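Local coordinates for protein molinate hydrolase (Gulosibacter molinativorax, PDB 4UB9) that is a zinc-binding amidohydrolase that hydrolyses the thiocarbamate herbicide molinate, at residues A[113-118]-A[202-207]; A[107-112]-A[188-193]; A[124-129]-A[148-153]; A[175-178]-A[183-186]; A[102-107]-A[371-376]. One frame throughout, in Å; residues are numbered along the deposited sequence.

Contact 1. Residues A[113-118]-A[202-207]; sequences EYLARF and DRMDAM
Leu115 and Met204 join two helices, 111-118 and 198-209, in an apolar seam of this amidohydrolase, a member of a family built on the TIM-barrel fold. The helices belong to parts of the chain separated by more than eighty residues, and their CA atoms come nearest at this pair, 8.0 Å apart for Leu115 and Met204.

The interaction across the seam is van der Waals contact, with no hydrogen bond between the segments. Both side chains have CG anti to the carbonyl carbon, but from there they differ. Met204 bends at chi2 (-63°) and again at chi3, folding its thioether against the leucine instead of reaching past it. The sulfur is therefore the touching atom, with Met204 SD 3.9 Å from Leu115 CB and 4.1 Å from Leu115 CD1. The two chains slide past one another in opposite directions, a lengthwise contact that covers the base and one branch of the leucine.

The charged groups lie to the sides of this seam and find partners elsewhere. Arg203 forms a salt bridge with Glu119 of its own chain and another with Asp380 of the second subunit, while Asp202 and Asp205 share Arg193. On the other helix, Arg117 pairs with Glu119 and makes a cation-pi contact with Phe200, both of the second subunit, which places the buried seam beside a subunit interface.

Met207, one turn after Met204, adds a looser touch. Its chain is extended beyond CG, and the terminal methyl CE stops 4.5 Å from CD2, the second branch of Leu115.

Contact 2. Residues A[107-112]-A[188-193]; sequences MGRGGI and PSMQAR
Met190 lays its thioether against the backbone of Gly108, with SD of Met190 3.7 Å from CA of Gly108. Its CG stands anti to the carbonyl carbon (chi1 -62°) and the chain is extended from there, which carries sulfur and methyl across to the other segment. Beyond the glycine, Met190 CE comes to 4.0 Å from Arg109 NE, approaching the guanidinium obliquely. The arginine is also extended from CG to NE, and the two long chains cross at about a right angle. Its far end belongs to the subunit interface, where NH1 bonds to the backbone O of Arg193 and of Met196 of the second subunit. Cut back to an alanine, Met190 would probably leave a gap over Gly108 and take from Arg109 CG and NE the methyl they rest on.

Gly110 is the N-cap of helix 111-118, and its positive phi, 114°, would press a side chain against the preceding carbonyl oxygen. Just inside that helix, Ile112 points toward the loop that precedes helix 198-209. CG1 takes the place beside the backbone N, and the chain then extends to put Ile112 CD1 3.9 Å from Ala192 CB.

Contact 3. Residues A[124-129]-A[148-153]; sequences KVIEEA and LEPVTI
The backbones of helices 122-135 and 148-159 approach most closely at Ile126 and Val151, whose CA atoms are 6.7 Å apart. At this separation one side chain can reach the backbone of the other helix, and Ile126 does so. With CG1 anti to its carbonyl carbon (chi1 -73°) and the chain extended from there, its terminal methyl projects into the first turn of helix 148-159.

Ile126 CD1 lies 3.5 Å from Val151 N and 3.7 Å from the carbonyl carbon of Pro150, so it sits on the peptide group that links the two residues. Side-chain atoms border it: Pro150 CB is 3.8 Å from Ile126 CD1, and Val151 CB is 4.0 Å from the same methyl.

The turn that receives the methyl carries its own side-chain bond. Thr152 OG1 donates to Leu148 O over 2.7 Å, from 37° out of the carbonyl plane, while Thr152 N reaches the same oxygen from the opposite face.

Helix 148-159 is the crossover between the parallel strands 138-143 and 167-170, a beta-alpha-beta unit, and helix 122-135 precedes the first of them. Strand 167-170 borders both helices, Ile168 touching Ile126 and Phe170 touching Val151.

With no hydrogen bond between the segments, the contact depends on shape: it is a methyl laid over a peptide group already within the helix, held by van der Waals packing, while the charge of Glu127 is met beside it by Arg157.

Contact 4. Residues A[175-178]-A[183-186]; sequences IGMG and GDFM
The Phe185 ring presents its edge to the other segment: Gly178 O lies in the ring plane, 3.6 Å from Phe185 CE1, and Met177 CE sits near that plane, 3.9 Å from the same carbon. Trp145 and His246 also meet this phenyl with their rings, at moderate angles between the planes. Met177 and Phe185 form a Met-aromatic contact in the loop that follows strand 174-175 of the barrel; the sulfur lies obliquely, 5.2 Å from the ring centroid. Met177 gets there by setting CG anti to its backbone N (chi1 -171°) and bending at chi3, and its side chain crosses that of Phe185 at about a right angle. It also stands about 6 Å from the bound zinc ion, so the contact borders the metal site.

The second flat group, the carboxylate of Asp184, closes the loop on itself. Met177 CG packs 3.6 Å from Asp184 OD2, which puts the methionine's methylene beside the oxygen that takes the hydrogen bond. Gly178 has no side chain to stand in the way, since a CB there would collide with that oxygen. Gly178 N donates to Asp184 OD2 over 2.6 Å, at an N-H...O angle of 151°, meeting the oxygen on its anti side, tilted 27° out of the carboxylate plane.

Contact 5. Residues A[102-107]-A[371-376]; sequences DGIMMM and GTDAGC
With chi1 at -169°, Asp102 holds its carboxylate anti to the backbone N and over the backbone of Gly375 and Cys376, while Ile104, its CG1 beside the backbone N, turns CG1 and CD1 to Asp373. The two pairs carry the contact.

Asp102 OD2 lies 3.6 Å from Gly375 C. The chains can come this close, 4.5 Å between the CA atoms of Asp102 and Gly375, because the glycine has no CB to collide with the carboxylate. Asp102 is also the N-cap of the short, weakly bonded helix 103-106: its OD1 accepts from Met105 N at 3.1 Å, nearly straight at 175° although well above the carboxylate plane. OD2 has a hydrogen bond of its own, to Thr377 OG1. Replacing Asp102 with an alanine would probably leave Met105 N without its capping acceptor and Thr377 OG1 without this partner, loosening the start of the helix.

Ile104 crosses Asp373 at about a right angle. Its CG1 is 3.3 Å from Asp373 O and 3.8 Å from Asp373 CB, so the aliphatic chain lies against the base of the aspartate. The acid group is held by Asn97, and the side chain of Asp373 is about 5 Å from the bound zinc. Next to Asp373, Thr372 OG1 accepts from Ala374 N in an ST turn.

Asp373 follows strand 368-370, consistent with the active-site aspartate that many amidohydrolases carry after the last barrel strand, and the loop leads to helix 379-383. Tyr114 of helix 111-118 covers Met105 and Met106, and Cys376 packs on helix 122-135.

Contact 5 spans the longest stretch of chain, and the other four are nested within it. Contacts 1 and 2 cross along the sequence and share helix 111-118; their centres are 13 Å apart, and Arg193 links the two. Contact 3, on the next helix, meets contact 1 through Val125, which touches Tyr114 and Phe118. Contact 4 lies between the segments of contact 2, and its Phe185 packs on Met107, a residue that contacts 2 and 5 have in common. The zinc lies near contacts 4 and 5, whereas contacts 1, 2 and 3 border the second subunit, so this one region connects metal site and interface.

Contact 1. Residues A[113-118]-A[202-207]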
# COMPACT_ATOMS: atom_id res chain seq x y z
N GLU A 113 15.26 8.38 6.21
CA GLU A 113 16.52 8.92 5.69
C GLU A 113 17.14 9.89 6.67
O GLU A 113 18.33 9.82 6.95
CB GLU A 113 16.36 9.58 4.31
CG GLU A 113 15.38 10.74 4.25
CD GLU A 113 14.86 11.01 2.84
OE1 GLU A 113 15.49 11.82 2.10
OE2 GLU A 113 13.78 10.47 2.49
N TYR A 114 16.32 10.71 7.28
CA TYR A 114 16.81 11.66 8.28
C TYR A 114 17.38 10.97 9.53
O TYR A 114 18.48 11.27 9.99
CB TYR A 114 15.66 12.56 8.64
CG TYR A 114 15.82 13.60 9.74
CD1 TYR A 114 16.44 14.84 9.49
CD2 TYR A 114 15.24 13.42 10.98
CE1 TYR A 114 16.49 15.83 10.46
CE2 TYR A 114 15.29 14.43 11.96
CZ TYR A 114 15.93 15.60 11.69
OH TYR A 114 15.96 16.57 12.66
N LEU A 115 16.62 10.05 10.10
CA LEU A 115 17.10 9.42 11.34
C LEU A 115 18.32 8.52 11.10
O LEU A 115 19.17 8.37 11.99
CB LEU A 115 15.99 8.65 12.04
CG LEU A 115 14.90 9.59 12.62
CD1 LEU A 115 13.69 8.81 13.13
CD2 LEU A 115 15.46 10.43 13.74
N ALA A 116 18.38 7.90 9.94
CA ALA A 116 19.51 7.04 9.65
C ALA A 116 20.73 7.89 9.37
O ALA A 116 21.85 7.58 9.79
CB ALA A 116 19.22 6.13 8.48
N ARG A 117 20.51 8.98 8.68
CA ARG A 117 21.65 9.79 8.29
C ARG A 117 22.33 10.37 9.49
O ARG A 117 23.53 10.53 9.51
CB ARG A 117 21.20 10.92 7.34
CG ARG A 117 22.36 11.65 6.65
CD ARG A 117 21.84 12.83 5.82
NE ARG A 117 20.96 12.46 4.74
CZ ARG A 117 21.37 12.00 3.56
NH1 ARG A 117 22.66 11.85 3.31
NH2 ARG A 117 20.48 11.65 2.62
N PHE A 118 21.56 10.74 10.51
CA PHE A 118 22.16 11.45 11.66
C PHE A 118 22.33 10.64 12.93
O PHE A 118 22.75 11.20 13.93
CB PHE A 118 21.40 12.73 11.91
CG PHE A 118 21.43 13.64 10.73
CD1 PHE A 118 22.64 14.16 10.30
CD2 PHE A 118 20.31 13.86 9.97
CE1 PHE A 118 22.72 14.95 9.16
CE2 PHE A 118 20.37 14.65 8.82
CZ PHE A 118 21.58 15.19 8.42
N ASP A 202 12.46 -0.20 15.58
CA ASP A 202 12.25 -0.40 17.03
C ASP A 202 13.19 0.45 17.85
O ASP A 202 12.84 0.99 18.89
CB ASP A 202 12.42 -1.89 17.44
CG ASP A 202 11.28 -2.76 16.98
OD1 ASP A 202 10.22 -2.25 16.55
OD2 ASP A 202 11.43 -4.00 16.99
N ARG A 203 14.41 0.54 17.40
CA ARG A 203 15.41 1.33 18.16
C ARG A 203 15.02 2.82 18.17
O ARG A 203 15.16 3.50 19.17
CB ARG A 203 16.82 1.12 17.56
CG ARG A 203 17.91 1.91 18.28
CD ARG A 203 19.28 1.42 17.92
NE ARG A 203 19.69 1.81 16.57
CZ ARG A 203 19.88 0.99 15.54
NH1 ARG A 203 19.57 -0.30 15.60
NH2 ARG A 203 20.32 1.47 14.38
N MET A 204 14.47 3.28 17.06
CA MET A 204 14.04 4.68 16.96
C MET A 204 12.79 4.92 17.77
O MET A 204 12.69 5.91 18.51
CB MET A 204 13.78 5.08 15.51
CG MET A 204 15.01 5.11 14.62
SD MET A 204 16.26 6.31 15.12
CE MET A 204 17.38 5.32 16.09
N ASP A 205 11.81 4.05 17.63
CA ASP A 205 10.61 4.19 18.48
C ASP A 205 10.98 4.22 19.97
O ASP A 205 10.41 5.00 20.75
CB ASP A 205 9.61 3.07 18.20
CG ASP A 205 8.83 3.32 16.89
OD1 ASP A 205 8.90 4.46 16.37
OD2 ASP A 205 8.14 2.39 16.39
N ALA A 206 11.91 3.36 20.39
CA ALA A 206 12.28 3.30 21.83
C ALA A 206 12.93 4.58 22.32
O ALA A 206 12.66 5.05 23.42
CB ALA A 206 13.17 2.13 22.10
N MET A 207 13.75 5.21 21.49
CA MET A 207 14.37 6.46 21.97
C MET A 207 13.40 7.66 22.02
O MET A 207 13.62 8.61 22.78
CB MET A 207 15.67 6.79 21.22
CG MET A 207 15.53 7.42 19.85
SD MET A 207 17.09 8.16 19.31
CE MET A 207 16.38 8.98 17.87

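Contact 2. Residues A[107-112]-A[188-193]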
# COMPACT_ATOMS: atom_id res chain seq x y z
N MET A 107 5.82 12.95 10.06
CA MET A 107 4.42 12.61 9.77
C MET A 107 4.14 12.38 8.30
O MET A 107 3.01 12.01 7.91
CB MET A 107 3.48 13.69 10.27
CG MET A 107 3.53 13.88 11.79
SD MET A 107 2.08 14.75 12.43
CE MET A 107 2.20 16.25 11.50
N GLY A 108 5.16 12.57 7.49
CA GLY A 108 5.08 12.27 6.06
C GLY A 108 6.33 11.56 5.63
O GLY A 108 6.77 10.65 6.27
N ARG A 109 6.92 12.01 4.53
CA ARG A 109 8.14 11.44 3.99
C ARG A 109 9.36 11.95 4.73
O ARG A 109 9.36 13.07 5.19
CB ARG A 109 8.35 11.85 2.55
CG ARG A 109 7.18 11.60 1.66
CD ARG A 109 7.32 12.30 0.31
NE ARG A 109 6.17 11.89 -0.48
CZ ARG A 109 6.16 10.82 -1.26
NH1 ARG A 109 7.26 10.09 -1.41
NH2 ARG A 109 5.04 10.45 -1.89
N GLY A 110 10.40 11.13 4.79
CA GLY A 110 11.71 11.61 5.23
C GLY A 110 12.24 11.03 6.52
O GLY A 110 13.44 11.17 6.82
N GLY A 111 11.35 10.46 7.32
CA GLY A 111 11.74 9.96 8.66
C GLY A 111 12.91 9.00 8.63
O GLY A 111 13.84 9.09 9.42
N ILE A 112 12.87 8.06 7.69
CA ILE A 112 13.88 7.03 7.65
C ILE A 112 15.22 7.65 7.32
O ILE A 112 16.19 7.45 8.05
CB ILE A 112 13.58 5.95 6.64
CG1 ILE A 112 12.30 5.19 7.00
CG2 ILE A 112 14.73 4.93 6.61
CD1 ILE A 112 11.79 4.33 5.88
N PRO A 188 -2.22 6.37 5.02
CA PRO A 188 -2.64 5.18 4.30
C PRO A 188 -1.63 4.69 3.28
O PRO A 188 -1.37 3.49 3.20
CB PRO A 188 -3.94 5.63 3.60
CG PRO A 188 -4.48 6.73 4.48
CD PRO A 188 -3.22 7.45 4.92
N SER A 189 -1.05 5.59 2.51
CA SER A 189 -0.08 5.18 1.51
C SER A 189 1.40 5.36 1.98
O SER A 189 2.32 5.05 1.23
CB SER A 189 -0.27 5.98 0.24
OG SER A 189 0.18 7.30 0.52
N MET A 190 1.61 5.83 3.20
CA MET A 190 2.95 5.98 3.75
C MET A 190 3.14 5.15 5.00
O MET A 190 2.69 5.52 6.09
CB MET A 190 3.22 7.40 4.12
CG MET A 190 3.18 8.35 2.96
SD MET A 190 3.74 9.98 3.51
CE MET A 190 3.19 10.84 2.02
N GLN A 191 3.87 4.06 4.88
CA GLN A 191 4.07 3.14 5.98
C GLN A 191 5.53 2.75 6.02
O GLN A 191 5.96 1.73 5.44
CB GLN A 191 3.18 1.90 5.79
CG GLN A 191 1.68 2.19 5.82
CD GLN A 191 0.79 0.97 5.52
OE1 GLN A 191 -0.30 1.10 4.93
NE2 GLN A 191 1.29 -0.19 5.82
N ALA A 192 6.28 3.55 6.73
CA ALA A 192 7.73 3.38 6.76
C ALA A 192 8.21 1.99 7.12
O ALA A 192 9.20 1.48 6.55
CB ALA A 192 8.33 4.38 7.69
N ARG A 193 7.51 1.33 8.04
CA ARG A 193 7.90 -0.02 8.50
C ARG A 193 7.91 -1.05 7.40
O ARG A 193 8.60 -2.03 7.49
CB ARG A 193 7.02 -0.52 9.65
CG ARG A 193 7.66 -0.24 11.01
CD ARG A 193 6.84 -0.73 12.20
NE ARG A 193 7.38 -0.18 13.46
CZ ARG A 193 8.30 -0.77 14.23
NH1 ARG A 193 8.84 -1.96 13.91
NH2 ARG A 193 8.70 -0.16 15.33

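Contact 3. Residues A[124-129]-A[148-153]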
# COMPACT_ATOMS: atom_id res chain seq x y z
N LYS A 124 23.63 16.89 18.26
CA LYS A 124 24.15 17.99 17.41
C LYS A 124 23.10 18.50 16.46
O LYS A 124 23.08 19.68 16.14
CB LYS A 124 25.35 17.54 16.62
CG LYS A 124 26.58 17.41 17.48
CD LYS A 124 27.80 16.98 16.69
CE LYS A 124 28.99 16.96 17.62
NZ LYS A 124 30.04 16.02 17.15
N VAL A 125 22.23 17.61 16.00
CA VAL A 125 21.11 18.02 15.17
C VAL A 125 20.25 19.00 15.98
O VAL A 125 19.77 20.03 15.48
CB VAL A 125 20.24 16.83 14.75
CG1 VAL A 125 18.94 17.29 14.08
CG2 VAL A 125 21.02 15.93 13.84
N ILE A 126 20.04 18.66 17.24
CA ILE A 126 19.19 19.45 18.10
C ILE A 126 19.85 20.82 18.36
O ILE A 126 19.20 21.85 18.32
CB ILE A 126 18.91 18.71 19.42
CG1 ILE A 126 17.93 17.57 19.14
CG2 ILE A 126 18.30 19.66 20.46
CD1 ILE A 126 17.73 16.64 20.31
N GLU A 127 21.15 20.81 18.61
CA GLU A 127 21.91 22.08 18.80
C GLU A 127 21.84 22.95 17.56
O GLU A 127 21.52 24.13 17.64
CB GLU A 127 23.34 21.84 19.21
CG GLU A 127 23.41 21.29 20.63
CD GLU A 127 24.75 20.66 21.00
OE1 GLU A 127 25.70 20.73 20.17
OE2 GLU A 127 24.85 20.10 22.12
N GLU A 128 22.09 22.36 16.41
CA GLU A 128 21.96 23.07 15.12
C GLU A 128 20.57 23.74 14.99
O GLU A 128 20.44 24.90 14.60
CB GLU A 128 22.17 22.13 13.93
CG GLU A 128 21.99 22.76 12.55
CD GLU A 128 22.07 21.78 11.39
OE1 GLU A 128 21.69 20.60 11.58
OE2 GLU A 128 22.49 22.15 10.27
N ALA A 129 19.51 22.98 15.33
CA ALA A 129 18.14 23.51 15.22
C ALA A 129 17.91 24.66 16.21
O ALA A 129 17.24 25.65 15.89
CB ALA A 129 17.13 22.43 15.45
N LEU A 148 14.20 11.92 24.46
CA LEU A 148 14.67 12.36 25.74
C LEU A 148 16.18 12.44 25.85
O LEU A 148 16.72 13.44 26.29
CB LEU A 148 14.11 11.48 26.85
CG LEU A 148 14.42 11.96 28.28
CD1 LEU A 148 13.88 13.35 28.58
CD2 LEU A 148 13.84 10.97 29.27
N GLU A 149 16.87 11.37 25.51
CA GLU A 149 18.32 11.33 25.68
C GLU A 149 19.04 12.50 24.97
O GLU A 149 19.75 13.26 25.62
CB GLU A 149 18.88 9.94 25.29
CG GLU A 149 20.41 9.80 25.39
CD GLU A 149 20.94 8.49 24.78
OE1 GLU A 149 20.64 7.42 25.34
OE2 GLU A 149 21.65 8.52 23.75
N PRO A 150 18.87 12.66 23.65
CA PRO A 150 19.65 13.70 22.99
C PRO A 150 19.19 15.11 23.30
O PRO A 150 20.00 16.01 23.30
CB PRO A 150 19.45 13.42 21.50
CG PRO A 150 18.25 12.55 21.42
CD PRO A 150 18.19 11.78 22.69
N VAL A 151 17.91 15.29 23.58
CA VAL A 151 17.45 16.61 23.94
C VAL A 151 17.98 17.03 25.31
O VAL A 151 18.30 18.19 25.54
CB VAL A 151 15.93 16.75 23.87
CG1 VAL A 151 15.24 16.20 25.09
CG2 VAL A 151 15.53 18.21 23.67
N THR A 152 18.12 16.08 26.21
CA THR A 152 18.74 16.32 27.52
C THR A 152 20.20 16.73 27.36
O THR A 152 20.65 17.77 27.85
CB THR A 152 18.70 15.06 28.41
OG1 THR A 152 17.35 14.71 28.64
CG2 THR A 152 19.37 15.28 29.76
N ILE A 153 20.95 15.92 26.63
CA ILE A 153 22.36 16.24 26.31
C ILE A 153 22.52 17.67 25.77
O ILE A 153 23.40 18.42 26.18
CB ILE A 153 22.94 15.26 25.30
CG1 ILE A 153 23.12 13.90 25.98
CG2 ILE A 153 24.29 15.75 24.78
CD1 ILE A 153 23.44 12.74 25.05

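Contact 4. Residues A[175-178]-A[183-186]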
# COMPACT_ATOMS: atom_id res chain seq x y z
N ILE A 175 3.06 11.78 26.31
CA ILE A 175 2.66 10.63 27.06
C ILE A 175 1.48 9.99 26.35
O ILE A 175 0.41 10.59 26.23
CB ILE A 175 2.27 10.99 28.50
CG1 ILE A 175 3.39 11.74 29.22
CG2 ILE A 175 1.86 9.75 29.26
CD1 ILE A 175 4.71 11.01 29.26
N GLY A 176 1.66 8.71 25.99
CA GLY A 176 0.61 7.90 25.39
C GLY A 176 0.61 7.89 23.88
O GLY A 176 -0.30 7.37 23.25
N MET A 177 1.62 8.51 23.29
CA MET A 177 1.73 8.52 21.83
C MET A 177 2.80 7.55 21.42
O MET A 177 3.85 7.41 22.06
CB MET A 177 2.09 9.93 21.30
CG MET A 177 2.01 10.05 19.76
SD MET A 177 2.57 11.62 19.07
CE MET A 177 4.32 11.59 19.44
N GLY A 178 2.61 6.96 20.27
CA GLY A 178 3.65 6.10 19.68
C GLY A 178 4.79 6.91 19.07
O GLY A 178 4.69 8.12 18.88
N GLY A 183 1.75 3.82 14.18
CA GLY A 183 0.54 4.32 13.52
C GLY A 183 0.33 5.80 13.63
O GLY A 183 -0.33 6.44 12.78
N ASP A 184 0.80 6.33 14.73
CA ASP A 184 0.76 7.77 14.97
C ASP A 184 1.48 8.66 13.91
O ASP A 184 1.23 9.86 13.86
CB ASP A 184 1.29 8.06 16.35
CG ASP A 184 0.34 7.57 17.44
OD1 ASP A 184 -0.84 7.83 17.37
OD2 ASP A 184 0.79 6.96 18.39
N PHE A 185 2.33 8.08 13.08
CA PHE A 185 2.99 8.84 12.03
C PHE A 185 2.82 8.21 10.67
O PHE A 185 3.43 8.60 9.74
CB PHE A 185 4.48 8.97 12.32
CG PHE A 185 4.78 9.84 13.51
CD1 PHE A 185 4.57 9.37 14.79
CD2 PHE A 185 5.29 11.12 13.34
CE1 PHE A 185 4.90 10.15 15.88
CE2 PHE A 185 5.60 11.91 14.41
CZ PHE A 185 5.38 11.44 15.70
N MET A 186 1.91 7.28 10.55
CA MET A 186 1.59 6.73 9.26
C MET A 186 0.56 7.54 8.48
O MET A 186 -0.19 8.34 9.04
CB MET A 186 1.04 5.32 9.42
CG MET A 186 2.10 4.27 9.64
SD MET A 186 1.41 2.65 10.12
CE MET A 186 -0.10 2.50 9.20

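Contact 5. Residues A[102-107]-A[371-376]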
# COMPACT_ATOMS: atom_id res chain seq x y z
N ASP A 102 12.93 16.96 13.81
CA ASP A 102 11.76 17.48 13.06
C ASP A 102 10.60 16.50 12.96
O ASP A 102 10.52 15.67 12.08
CB ASP A 102 12.17 17.90 11.65
CG ASP A 102 11.08 18.68 10.93
OD1 ASP A 102 9.88 18.61 11.32
OD2 ASP A 102 11.45 19.41 10.00
N GLY A 103 9.66 16.66 13.86
CA GLY A 103 8.55 15.71 13.97
C GLY A 103 7.49 15.84 12.90
O GLY A 103 6.86 14.84 12.49
N ILE A 104 7.25 17.07 12.46
CA ILE A 104 6.23 17.30 11.40
C ILE A 104 6.67 16.57 10.15
O ILE A 104 5.88 15.90 9.49
CB ILE A 104 6.03 18.80 11.10
CG1 ILE A 104 5.26 19.44 12.24
CG2 ILE A 104 5.31 19.02 9.77
CD1 ILE A 104 3.78 19.12 12.27
N MET A 105 7.95 16.69 9.84
CA MET A 105 8.53 15.92 8.71
C MET A 105 8.19 14.45 8.83
O MET A 105 7.73 13.82 7.90
CB MET A 105 10.03 16.09 8.67
CG MET A 105 10.68 15.59 7.37
SD MET A 105 12.48 15.77 7.52
CE MET A 105 12.68 14.43 8.68
N MET A 106 8.43 13.90 10.00
CA MET A 106 8.20 12.45 10.22
C MET A 106 6.76 12.01 10.08
O MET A 106 6.48 10.85 9.95
CB MET A 106 8.73 12.04 11.58
CG MET A 106 10.25 12.08 11.62
SD MET A 106 10.75 11.90 13.31
CE MET A 106 12.23 12.88 13.35
N MET A 107 5.82 12.95 10.06
CA MET A 107 4.42 12.61 9.77
C MET A 107 4.14 12.38 8.30
O MET A 107 3.01 12.01 7.91
CB MET A 107 3.48 13.69 10.27
CG MET A 107 3.53 13.88 11.79
SD MET A 107 2.08 14.75 12.43
CE MET A 107 2.20 16.25 11.50
N GLY A 371 3.13 29.22 19.08
CA GLY A 371 3.79 27.92 18.88
C GLY A 371 3.48 27.38 17.51
O GLY A 371 2.46 27.69 16.94
N THR A 372 4.39 26.57 16.97
CA THR A 372 4.33 26.22 15.54
C THR A 372 4.52 24.77 15.10
O THR A 372 4.25 24.44 13.97
CB THR A 372 5.43 26.98 14.78
OG1 THR A 372 6.69 26.65 15.36
CG2 THR A 372 5.19 28.50 14.88
N ASP A 373 5.03 23.94 15.99
CA ASP A 373 5.38 22.56 15.68
C ASP A 373 6.58 22.55 14.76
O ASP A 373 6.88 21.55 14.14
CB ASP A 373 4.20 21.76 15.04
CG ASP A 373 3.32 20.97 16.08
OD1 ASP A 373 3.83 20.60 17.17
OD2 ASP A 373 2.12 20.74 15.80
N ALA A 374 7.26 23.68 14.64
CA ALA A 374 8.27 23.81 13.58
C ALA A 374 9.53 23.07 13.89
O ALA A 374 9.90 22.85 15.06
CB ALA A 374 8.58 25.26 13.30
N GLY A 375 10.20 22.69 12.82
CA GLY A 375 11.47 21.95 12.92
C GLY A 375 12.42 22.35 11.82
O GLY A 375 12.06 23.02 10.88
N CYS A 376 13.67 21.95 11.97
CA CYS A 376 14.67 22.20 10.95
C CYS A 376 14.62 21.06 9.94
O CYS A 376 15.24 19.99 10.08
CB CYS A 376 16.04 22.38 11.57
SG CYS A 376 17.32 22.50 10.31